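Local coordinates for salt-tolerant glutaminase (Micrococcus luteus, PDB 3AGD) that hydrolyses L-glutamine to L-glutamate and ammonia, as a salt-tolerant glutaminase, at the interface of chains A and B. Coordinates in Å, arbitrary orientation; residue numbers count along the deposited sequence, not the author numbering. Chains: chain A/B, Salt-tolerant glutaminase.

Contact 1: the interface of chains A and B. Residues chain A 231, 234-235, 238-239, 270, 306; chain B 250-251, 305-308.
B:Met307, with 92 Å² hidden by the partner chain, is the knob of this largely nonpolar patch in the dimer interface. Its CG stands anti to the carbonyl carbon (chi1 -57°), and bends at chi2 and chi3 curl the thioether over helix 227-240 of chain A. CB lies against the aliphatic CG of A:Arg231, SD lies 3.8 Å from CG1 of A:Val234, and the terminal methyl CE presses to 3.5 Å from CD2 of A:Leu306, a tight contact that crosses at about a right angle. A flexible, unbranched thioether suits such a winding path. On its backbone side, the carbonyl O of B:Met307 rests 3.2 Å from CB of A:Pro270.

A:Arg231 serves two purposes: its methylene stem packs on the methionine, while a bend at chi3 brings NE over the face of the B:His305 imidazole, 3.7 Å from the ring centroid, in a cation-pi contact with the planes 39° apart. The ring is fixed from its own chain, since ND1 accepts a hydrogen bond from the backbone N of B:Met307 at 2.9 Å, in the ring plane. ND1 is thus probably unprotonated.

A:Ser235 is small enough to let the partner close in; its OG donates a hydrogen bond to the carbonyl O of A:Arg231 at 2.9 Å, from above the carbonyl plane, so the hydroxyl is satisfied within its helix while touching CG of B:Met307. Knob and cation-pi contact together help join the two glutaminase subunits.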
ATOM      1  N   ARG A 231       6.213  -6.857  -6.729  1.00 19.95           N
ATOM      2  CA  ARG A 231       6.024  -6.449  -5.340  1.00 21.81           C
ATOM      3  C   ARG A 231       7.346  -6.190  -4.624  1.00 18.43           C
ATOM      4  O   ARG A 231       7.462  -5.252  -3.834  1.00 15.23           O
ATOM      5  CB  ARG A 231       5.241  -7.518  -4.574  1.00 22.75           C
ATOM      6  CG  ARG A 231       3.726  -7.372  -4.621  1.00 31.36           C
ATOM      7  CD  ARG A 231       3.075  -8.490  -3.815  1.00 36.02           C
ATOM      8  NE  ARG A 231       3.991  -8.980  -2.788  1.00 46.44           N
ATOM      9  CZ  ARG A 231       4.343 -10.253  -2.639  1.00 50.30           C
ATOM     10  NH1 ARG A 231       3.848 -11.184  -3.446  1.00 55.27           N
ATOM     11  NH2 ARG A 231       5.219 -10.593  -1.704  1.00 43.66           N
ATOM     12  N   VAL A 234       8.842  -2.799  -6.020  1.00 15.99           N
ATOM     13  CA  VAL A 234       8.213  -1.604  -5.492  1.00 15.58           C
ATOM     14  C   VAL A 234       8.498  -1.458  -3.997  1.00 14.88           C
ATOM     15  O   VAL A 234       8.593  -0.340  -3.499  1.00 16.22           O
ATOM     16  CB  VAL A 234       6.705  -1.607  -5.775  1.00 14.69           C
ATOM     17  CG1 VAL A 234       6.083  -0.305  -5.295  1.00 13.23           C
ATOM     18  CG2 VAL A 234       6.471  -1.783  -7.282  1.00 12.88           C
ATOM     19  N   SER A 235       8.653  -2.574  -3.285  1.00 12.53           N
ATOM     20  CA  SER A 235       8.965  -2.509  -1.854  1.00 16.88           C
ATOM     21  C   SER A 235      10.333  -1.857  -1.669  1.00 16.90           C
ATOM     22  O   SER A 235      10.499  -0.955  -0.851  1.00 17.64           O
ATOM     23  CB  SER A 235       8.987  -3.909  -1.216  1.00 17.91           C
ATOM     24  OG  SER A 235       7.683  -4.450  -1.077  1.00 15.67           O
ATOM     25  N   THR A 238      10.273   1.802  -2.348  1.00 14.21           N
ATOM     26  CA  THR A 238       9.652   2.484  -1.226  1.00 15.15           C
ATOM     27  C   THR A 238      10.662   2.751  -0.113  1.00 18.22           C
ATOM     28  O   THR A 238      10.820   3.887   0.332  1.00 19.76           O
ATOM     29  CB  THR A 238       8.484   1.642  -0.663  1.00 15.86           C
ATOM     30  OG1 THR A 238       7.523   1.408  -1.700  1.00 17.29           O
ATOM     31  CG2 THR A 238       7.800   2.367   0.493  1.00 17.71           C
ATOM     32  N   SER A 239      11.360   1.706   0.317  1.00 20.10           N
ATOM     33  CA  SER A 239      12.336   1.825   1.399  1.00 23.21           C
ATOM     34  C   SER A 239      13.577   2.674   1.128  1.00 22.57           C
ATOM     35  O   SER A 239      14.040   3.388   2.019  1.00 21.94           O
ATOM     36  CB  SER A 239      12.787   0.431   1.847  1.00 20.58           C
ATOM     37  OG  SER A 239      11.696  -0.309   2.360  1.00 23.87           O
ATOM     38  N   PRO A 270       1.150   1.218  -6.538  1.00 18.42           N
ATOM     39  CA  PRO A 270       0.367  -0.007  -6.704  1.00 17.52           C
ATOM     40  C   PRO A 270      -1.131   0.149  -6.906  1.00 18.45           C
ATOM     41  O   PRO A 270      -1.817   0.805  -6.122  1.00 16.66           O
ATOM     42  CB  PRO A 270       0.702  -0.800  -5.445  1.00 18.30           C
ATOM     43  CG  PRO A 270       2.135  -0.427  -5.215  1.00 17.78           C
ATOM     44  CD  PRO A 270       2.109   1.075  -5.427  1.00 16.13           C
ATOM     45  N   LEU A 306       0.343   5.346  -0.770  1.00 20.50           N
ATOM     46  CA  LEU A 306       0.464   3.902  -0.648  1.00 20.39           C
ATOM     47  C   LEU A 306      -0.421   3.329   0.459  1.00 17.97           C
ATOM     48  O   LEU A 306      -0.784   2.158   0.421  1.00 17.10           O
ATOM     49  CB  LEU A 306       1.925   3.538  -0.363  1.00 21.75           C
ATOM     50  CG  LEU A 306       2.279   2.053  -0.333  1.00 24.96           C
ATOM     51  CD1 LEU A 306       2.101   1.459  -1.726  1.00 23.94           C
ATOM     52  CD2 LEU A 306       3.716   1.877   0.134  1.00 26.34           C
TER
ATOM     53  N   LEU B 250       8.746  -5.017   5.438  1.00 18.83           N
ATOM     54  CA  LEU B 250       7.915  -4.523   4.340  1.00 17.79           C
ATOM     55  C   LEU B 250       8.045  -5.434   3.125  1.00 19.12           C
ATOM     56  O   LEU B 250       7.047  -5.865   2.541  1.00 20.16           O
ATOM     57  CB  LEU B 250       8.308  -3.100   3.946  1.00 19.06           C
ATOM     58  CG  LEU B 250       7.601  -2.558   2.691  1.00 19.58           C
ATOM     59  CD1 LEU B 250       6.085  -2.648   2.855  1.00 12.78           C
ATOM     60  CD2 LEU B 250       8.029  -1.115   2.448  1.00 20.56           C
ATOM     61  N   ALA B 251       9.283  -5.736   2.750  1.00 16.25           N
ATOM     62  CA  ALA B 251       9.527  -6.582   1.591  1.00 16.27           C
ATOM     63  C   ALA B 251       9.028  -8.010   1.789  1.00 16.47           C
ATOM     64  O   ALA B 251       8.322  -8.549   0.936  1.00 18.96           O
ATOM     65  CB  ALA B 251      11.012  -6.591   1.257  1.00 14.49           C
ATOM     66  N   HIS B 305      -0.305  -8.149   0.894  1.00 21.32           N
ATOM     67  CA  HIS B 305       0.873  -7.302   0.888  1.00 19.42           C
ATOM     68  C   HIS B 305       0.491  -5.855   0.642  1.00 21.17           C
ATOM     69  O   HIS B 305      -0.435  -5.557  -0.117  1.00 20.60           O
ATOM     70  CB  HIS B 305       1.863  -7.777  -0.185  1.00 19.87           C
ATOM     71  CG  HIS B 305       3.265  -7.294   0.038  1.00 18.00           C
ATOM     72  ND1 HIS B 305       3.632  -5.975  -0.121  1.00 13.15           N
ATOM     73  CD2 HIS B 305       4.374  -7.948   0.455  1.00 13.14           C
ATOM     74  CE1 HIS B 305       4.910  -5.837   0.193  1.00  9.42           C
ATOM     75  NE2 HIS B 305       5.381  -7.018   0.546  1.00 11.56           N
ATOM     76  N   LEU B 306       1.200  -4.953   1.305  1.00 20.25           N
ATOM     77  CA  LEU B 306       0.950  -3.533   1.154  1.00 19.94           C
ATOM     78  C   LEU B 306       1.070  -3.144  -0.316  1.00 18.79           C
ATOM     79  O   LEU B 306       0.405  -2.220  -0.775  1.00 15.47           O
ATOM     80  CB  LEU B 306       1.968  -2.743   1.983  1.00 20.92           C
ATOM     81  CG  LEU B 306       1.867  -1.215   2.021  1.00 23.72           C
ATOM     82  CD1 LEU B 306       0.511  -0.782   2.568  1.00 22.63           C
ATOM     83  CD2 LEU B 306       2.991  -0.666   2.893  1.00 24.06           C
ATOM     84  N   MET B 307       1.910  -3.873  -1.049  1.00 20.34           N
ATOM     85  CA  MET B 307       2.159  -3.592  -2.461  1.00 25.43           C
ATOM     86  C   MET B 307       1.209  -4.212  -3.473  1.00 29.69           C
ATOM     87  O   MET B 307       1.255  -3.843  -4.642  1.00 30.39           O
ATOM     88  CB  MET B 307       3.577  -4.019  -2.850  1.00 26.19           C
ATOM     89  CG  MET B 307       4.695  -3.390  -2.044  1.00 30.27           C
ATOM     90  SD  MET B 307       4.684  -1.602  -2.066  1.00 32.66           S
ATOM     91  CE  MET B 307       5.064  -1.267  -0.373  1.00 28.37           C
ATOM     92  N   ASP B 308       0.364  -5.155  -3.068  1.00 34.46           N
ATOM     93  CA  ASP B 308      -0.523  -5.754  -4.060  1.00 41.11           C
ATOM     94  C   ASP B 308      -1.558  -4.738  -4.557  1.00 45.57           C
ATOM     95  O   ASP B 308      -2.209  -4.051  -3.772  1.00 48.13           O
ATOM     96  CB  ASP B 308      -1.154  -7.056  -3.517  1.00 39.38           C
ATOM     97  CG  ASP B 308      -1.942  -6.852  -2.253  1.00 41.05           C
ATOM     98  OD1 ASP B 308      -2.094  -7.833  -1.487  1.00 31.14           O
ATOM     99  OD2 ASP B 308      -2.421  -5.722  -2.030  1.00 48.19           O
TER

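Contact 2: the interface of chains A and B. Residues chain A 336-337, 418, 420, 423; chain B 301-304.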
ATOM      1  N   ARG A 336      -9.115 -10.859  -5.257  1.00 23.70           N
ATOM      2  CA  ARG A 336      -7.991 -11.437  -4.539  1.00 24.23           C
ATOM      3  C   ARG A 336      -8.530 -11.712  -3.137  1.00 23.82           C
ATOM      4  O   ARG A 336      -9.736 -11.903  -2.976  1.00 24.81           O
ATOM      5  CB  ARG A 336      -6.822 -10.451  -4.512  1.00 27.39           C
ATOM      6  CG  ARG A 336      -6.272 -10.157  -5.912  1.00 32.35           C
ATOM      7  CD  ARG A 336      -5.339  -8.956  -5.937  1.00 37.75           C
ATOM      8  NE  ARG A 336      -3.921  -9.305  -5.882  1.00 43.57           N
ATOM      9  CZ  ARG A 336      -3.333  -9.926  -4.867  1.00 49.57           C
ATOM     10  NH1 ARG A 336      -4.045 -10.280  -3.811  1.00 54.70           N
ATOM     11  NH2 ARG A 336      -2.031 -10.178  -4.898  1.00 48.55           N
ATOM     12  N   PHE A 337      -7.675 -11.729  -2.123  1.00 20.43           N
ATOM     13  CA  PHE A 337      -8.167 -12.003  -0.776  1.00 19.43           C
ATOM     14  C   PHE A 337      -9.345 -11.121  -0.374  1.00 20.93           C
ATOM     15  O   PHE A 337     -10.387 -11.621   0.043  1.00 19.03           O
ATOM     16  CB  PHE A 337      -7.074 -11.824   0.273  1.00 17.44           C
ATOM     17  CG  PHE A 337      -7.564 -12.053   1.675  1.00 21.58           C
ATOM     18  CD1 PHE A 337      -7.681 -13.347   2.184  1.00 21.40           C
ATOM     19  CD2 PHE A 337      -7.984 -10.984   2.461  1.00 20.72           C
ATOM     20  CE1 PHE A 337      -8.213 -13.568   3.460  1.00 24.10           C
ATOM     21  CE2 PHE A 337      -8.521 -11.197   3.737  1.00 21.27           C
ATOM     22  CZ  PHE A 337      -8.634 -12.491   4.234  1.00 22.07           C
ATOM     23  N   ASP A 418      -7.112 -14.221  -8.390  1.00 26.25           N
ATOM     24  CA  ASP A 418      -5.832 -14.855  -8.116  1.00 24.44           C
ATOM     25  C   ASP A 418      -6.105 -16.217  -7.494  1.00 25.20           C
ATOM     26  O   ASP A 418      -7.256 -16.557  -7.218  1.00 26.35           O
ATOM     27  CB  ASP A 418      -4.961 -13.965  -7.211  1.00 21.70           C
ATOM     28  CG  ASP A 418      -5.400 -13.972  -5.759  1.00 26.20           C
ATOM     29  OD1 ASP A 418      -6.594 -14.215  -5.482  1.00 25.93           O
ATOM     30  OD2 ASP A 418      -4.537 -13.711  -4.889  1.00 29.91           O
ATOM     31  N   VAL A 420      -5.599 -17.365  -4.533  1.00 22.37           N
ATOM     32  CA  VAL A 420      -6.177 -17.322  -3.195  1.00 21.50           C
ATOM     33  C   VAL A 420      -7.691 -17.155  -3.264  1.00 20.68           C
ATOM     34  O   VAL A 420      -8.428 -17.903  -2.629  1.00 21.58           O
ATOM     35  CB  VAL A 420      -5.585 -16.169  -2.357  1.00 22.94           C
ATOM     36  CG1 VAL A 420      -6.369 -16.011  -1.044  1.00 22.72           C
ATOM     37  CG2 VAL A 420      -4.124 -16.459  -2.055  1.00 19.61           C
ATOM     38  N   ARG A 423      -9.179 -20.283  -4.472  1.00 24.87           N
ATOM     39  CA  ARG A 423      -9.240 -21.365  -3.493  1.00 24.13           C
ATOM     40  C   ARG A 423     -10.334 -21.111  -2.453  1.00 24.74           C
ATOM     41  O   ARG A 423     -11.040 -22.032  -2.039  1.00 25.01           O
ATOM     42  CB  ARG A 423      -7.892 -21.506  -2.786  1.00 29.20           C
ATOM     43  CG  ARG A 423      -7.910 -22.424  -1.574  1.00 37.69           C
ATOM     44  CD  ARG A 423      -6.635 -22.277  -0.762  1.00 46.68           C
ATOM     45  NE  ARG A 423      -6.435 -20.899  -0.320  1.00 55.89           N
ATOM     46  CZ  ARG A 423      -5.417 -20.492   0.431  1.00 59.57           C
ATOM     47  NH1 ARG A 423      -4.497 -21.358   0.834  1.00 63.65           N
ATOM     48  NH2 ARG A 423      -5.317 -19.216   0.778  1.00 57.48           N
TER
ATOM     49  N   ASP B 301       0.051 -17.194   2.822  1.00 23.45           N
ATOM     50  CA  ASP B 301      -1.099 -18.022   2.478  1.00 23.39           C
ATOM     51  C   ASP B 301      -2.257 -17.282   1.817  1.00 23.64           C
ATOM     52  O   ASP B 301      -2.977 -17.861   1.010  1.00 24.30           O
ATOM     53  CB  ASP B 301      -1.607 -18.761   3.719  1.00 24.56           C
ATOM     54  CG  ASP B 301      -0.557 -19.667   4.318  1.00 23.94           C
ATOM     55  OD1 ASP B 301       0.283 -20.176   3.548  1.00 28.54           O
ATOM     56  OD2 ASP B 301      -0.570 -19.879   5.546  1.00 24.24           O
ATOM     57  N   PHE B 302      -2.439 -16.009   2.157  1.00 21.53           N
ATOM     58  CA  PHE B 302      -3.525 -15.223   1.578  1.00 20.82           C
ATOM     59  C   PHE B 302      -3.007 -14.251   0.533  1.00 21.28           C
ATOM     60  O   PHE B 302      -3.780 -13.507  -0.064  1.00 23.74           O
ATOM     61  CB  PHE B 302      -4.260 -14.440   2.674  1.00 18.48           C
ATOM     62  CG  PHE B 302      -5.121 -15.294   3.565  1.00 20.08           C
ATOM     63  CD1 PHE B 302      -5.286 -14.968   4.909  1.00 20.58           C
ATOM     64  CD2 PHE B 302      -5.788 -16.406   3.060  1.00 18.18           C
ATOM     65  CE1 PHE B 302      -6.101 -15.736   5.735  1.00 22.59           C
ATOM     66  CE2 PHE B 302      -6.606 -17.181   3.884  1.00 21.99           C
ATOM     67  CZ  PHE B 302      -6.763 -16.847   5.219  1.00 21.93           C
ATOM     68  N   ARG B 303      -1.697 -14.265   0.313  1.00 24.82           N
ATOM     69  CA  ARG B 303      -1.065 -13.365  -0.648  1.00 28.93           C
ATOM     70  C   ARG B 303      -1.446 -11.926  -0.333  1.00 25.62           C
ATOM     71  O   ARG B 303      -1.937 -11.190  -1.192  1.00 23.95           O
ATOM     72  CB  ARG B 303      -1.483 -13.704  -2.080  1.00 33.92           C
ATOM     73  CG  ARG B 303      -1.194 -15.135  -2.499  1.00 45.51           C
ATOM     74  CD  ARG B 303       0.219 -15.546  -2.139  1.00 56.57           C
ATOM     75  NE  ARG B 303       1.192 -14.539  -2.544  1.00 65.78           N
ATOM     76  CZ  ARG B 303       2.496 -14.629  -2.312  1.00 73.33           C
ATOM     77  NH1 ARG B 303       3.309 -13.662  -2.716  1.00 76.11           N
ATOM     78  NH2 ARG B 303       2.989 -15.686  -1.677  1.00 76.02           N
ATOM     79  N   LEU B 304      -1.234 -11.537   0.918  1.00 23.51           N
ATOM     80  CA  LEU B 304      -1.541 -10.186   1.355  1.00 24.94           C
ATOM     81  C   LEU B 304      -0.248  -9.379   1.389  1.00 27.23           C
ATOM     82  O   LEU B 304       0.788  -9.868   1.845  1.00 30.63           O
ATOM     83  CB  LEU B 304      -2.175 -10.212   2.747  1.00 23.04           C
ATOM     84  CG  LEU B 304      -3.588 -10.793   2.849  1.00 23.73           C
ATOM     85  CD1 LEU B 304      -3.937 -11.001   4.305  1.00 23.78           C
ATOM     86  CD2 LEU B 304      -4.590  -9.853   2.171  1.00 21.55           C
TER
HETATM   87  O   HOH W   1      -4.809 -12.470  -2.360  1.00 15.88           O
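Here the start of one chain's helix 337-349 meets the segment from the end of helix 289-301 of the other, and A:Phe337 leads the approach. With CG anti to the backbone N (chi1 178°), the side chain reaches straight out: CB lies 3.7 Å from CD2 of B:Leu304, and the same methyl touches CG and CD2 of the ring. On the other flank, CD1 meets CG of B:Phe302 at 3.5 Å, and CE1 stands 3.4 Å above the centre of the B:Phe302 ring, the two side chains crossing obliquely. Aromatic and branched aliphatic groups suit this greasy wedge. An alanine in place of B:Phe302 would remove the ring face under CE1 and would probably loosen the packing of A:Phe337 between the chains.

Beside the wedge, A:Val420, a compact, branched filler on helix 419-434, turns CG1 to the backbone of B:Phe302 and CG2 to the carbonyl O of B:Asp301 and the stem of the poorly ordered B:Arg303. From the same helix, NH2 of the poorly ordered A:Arg423 donates a hydrogen bond to the carbonyl O of B:Asp301 at 2.7 Å, from above the carbonyl plane. A:Asp418 OD2 lies 3.6 Å from NH1 of A:Arg336, over one face of the guanidinium, in a salt bridge within chain A. A water bonded to this OD2 and to the backbone N of A:Phe337 has its oxygen 2.7 Å from the carbonyl O of B:Phe302.

About 16 Å separates the C-alpha centres of contact 1 and contact 2. Chain B contributes residues 301-308, from the end of helix 289-301 onward: 301-304 serve contact 2 and 305-308 serve contact 1, where 250-251 are added. This stretch meets parts of chain A far apart in sequence: helix 227-240 lies in the glutaminase family region, whereas helices 337-349 and 419-434 belong to the STAS-like region. The linking stretch therefore touches both regions of its partner, and two-fold symmetry repeats the arrangement with the chains exchanged. Such reciprocal contacts probably help fix the regions' relative placement within the dimer, which may be half of the homotetramer.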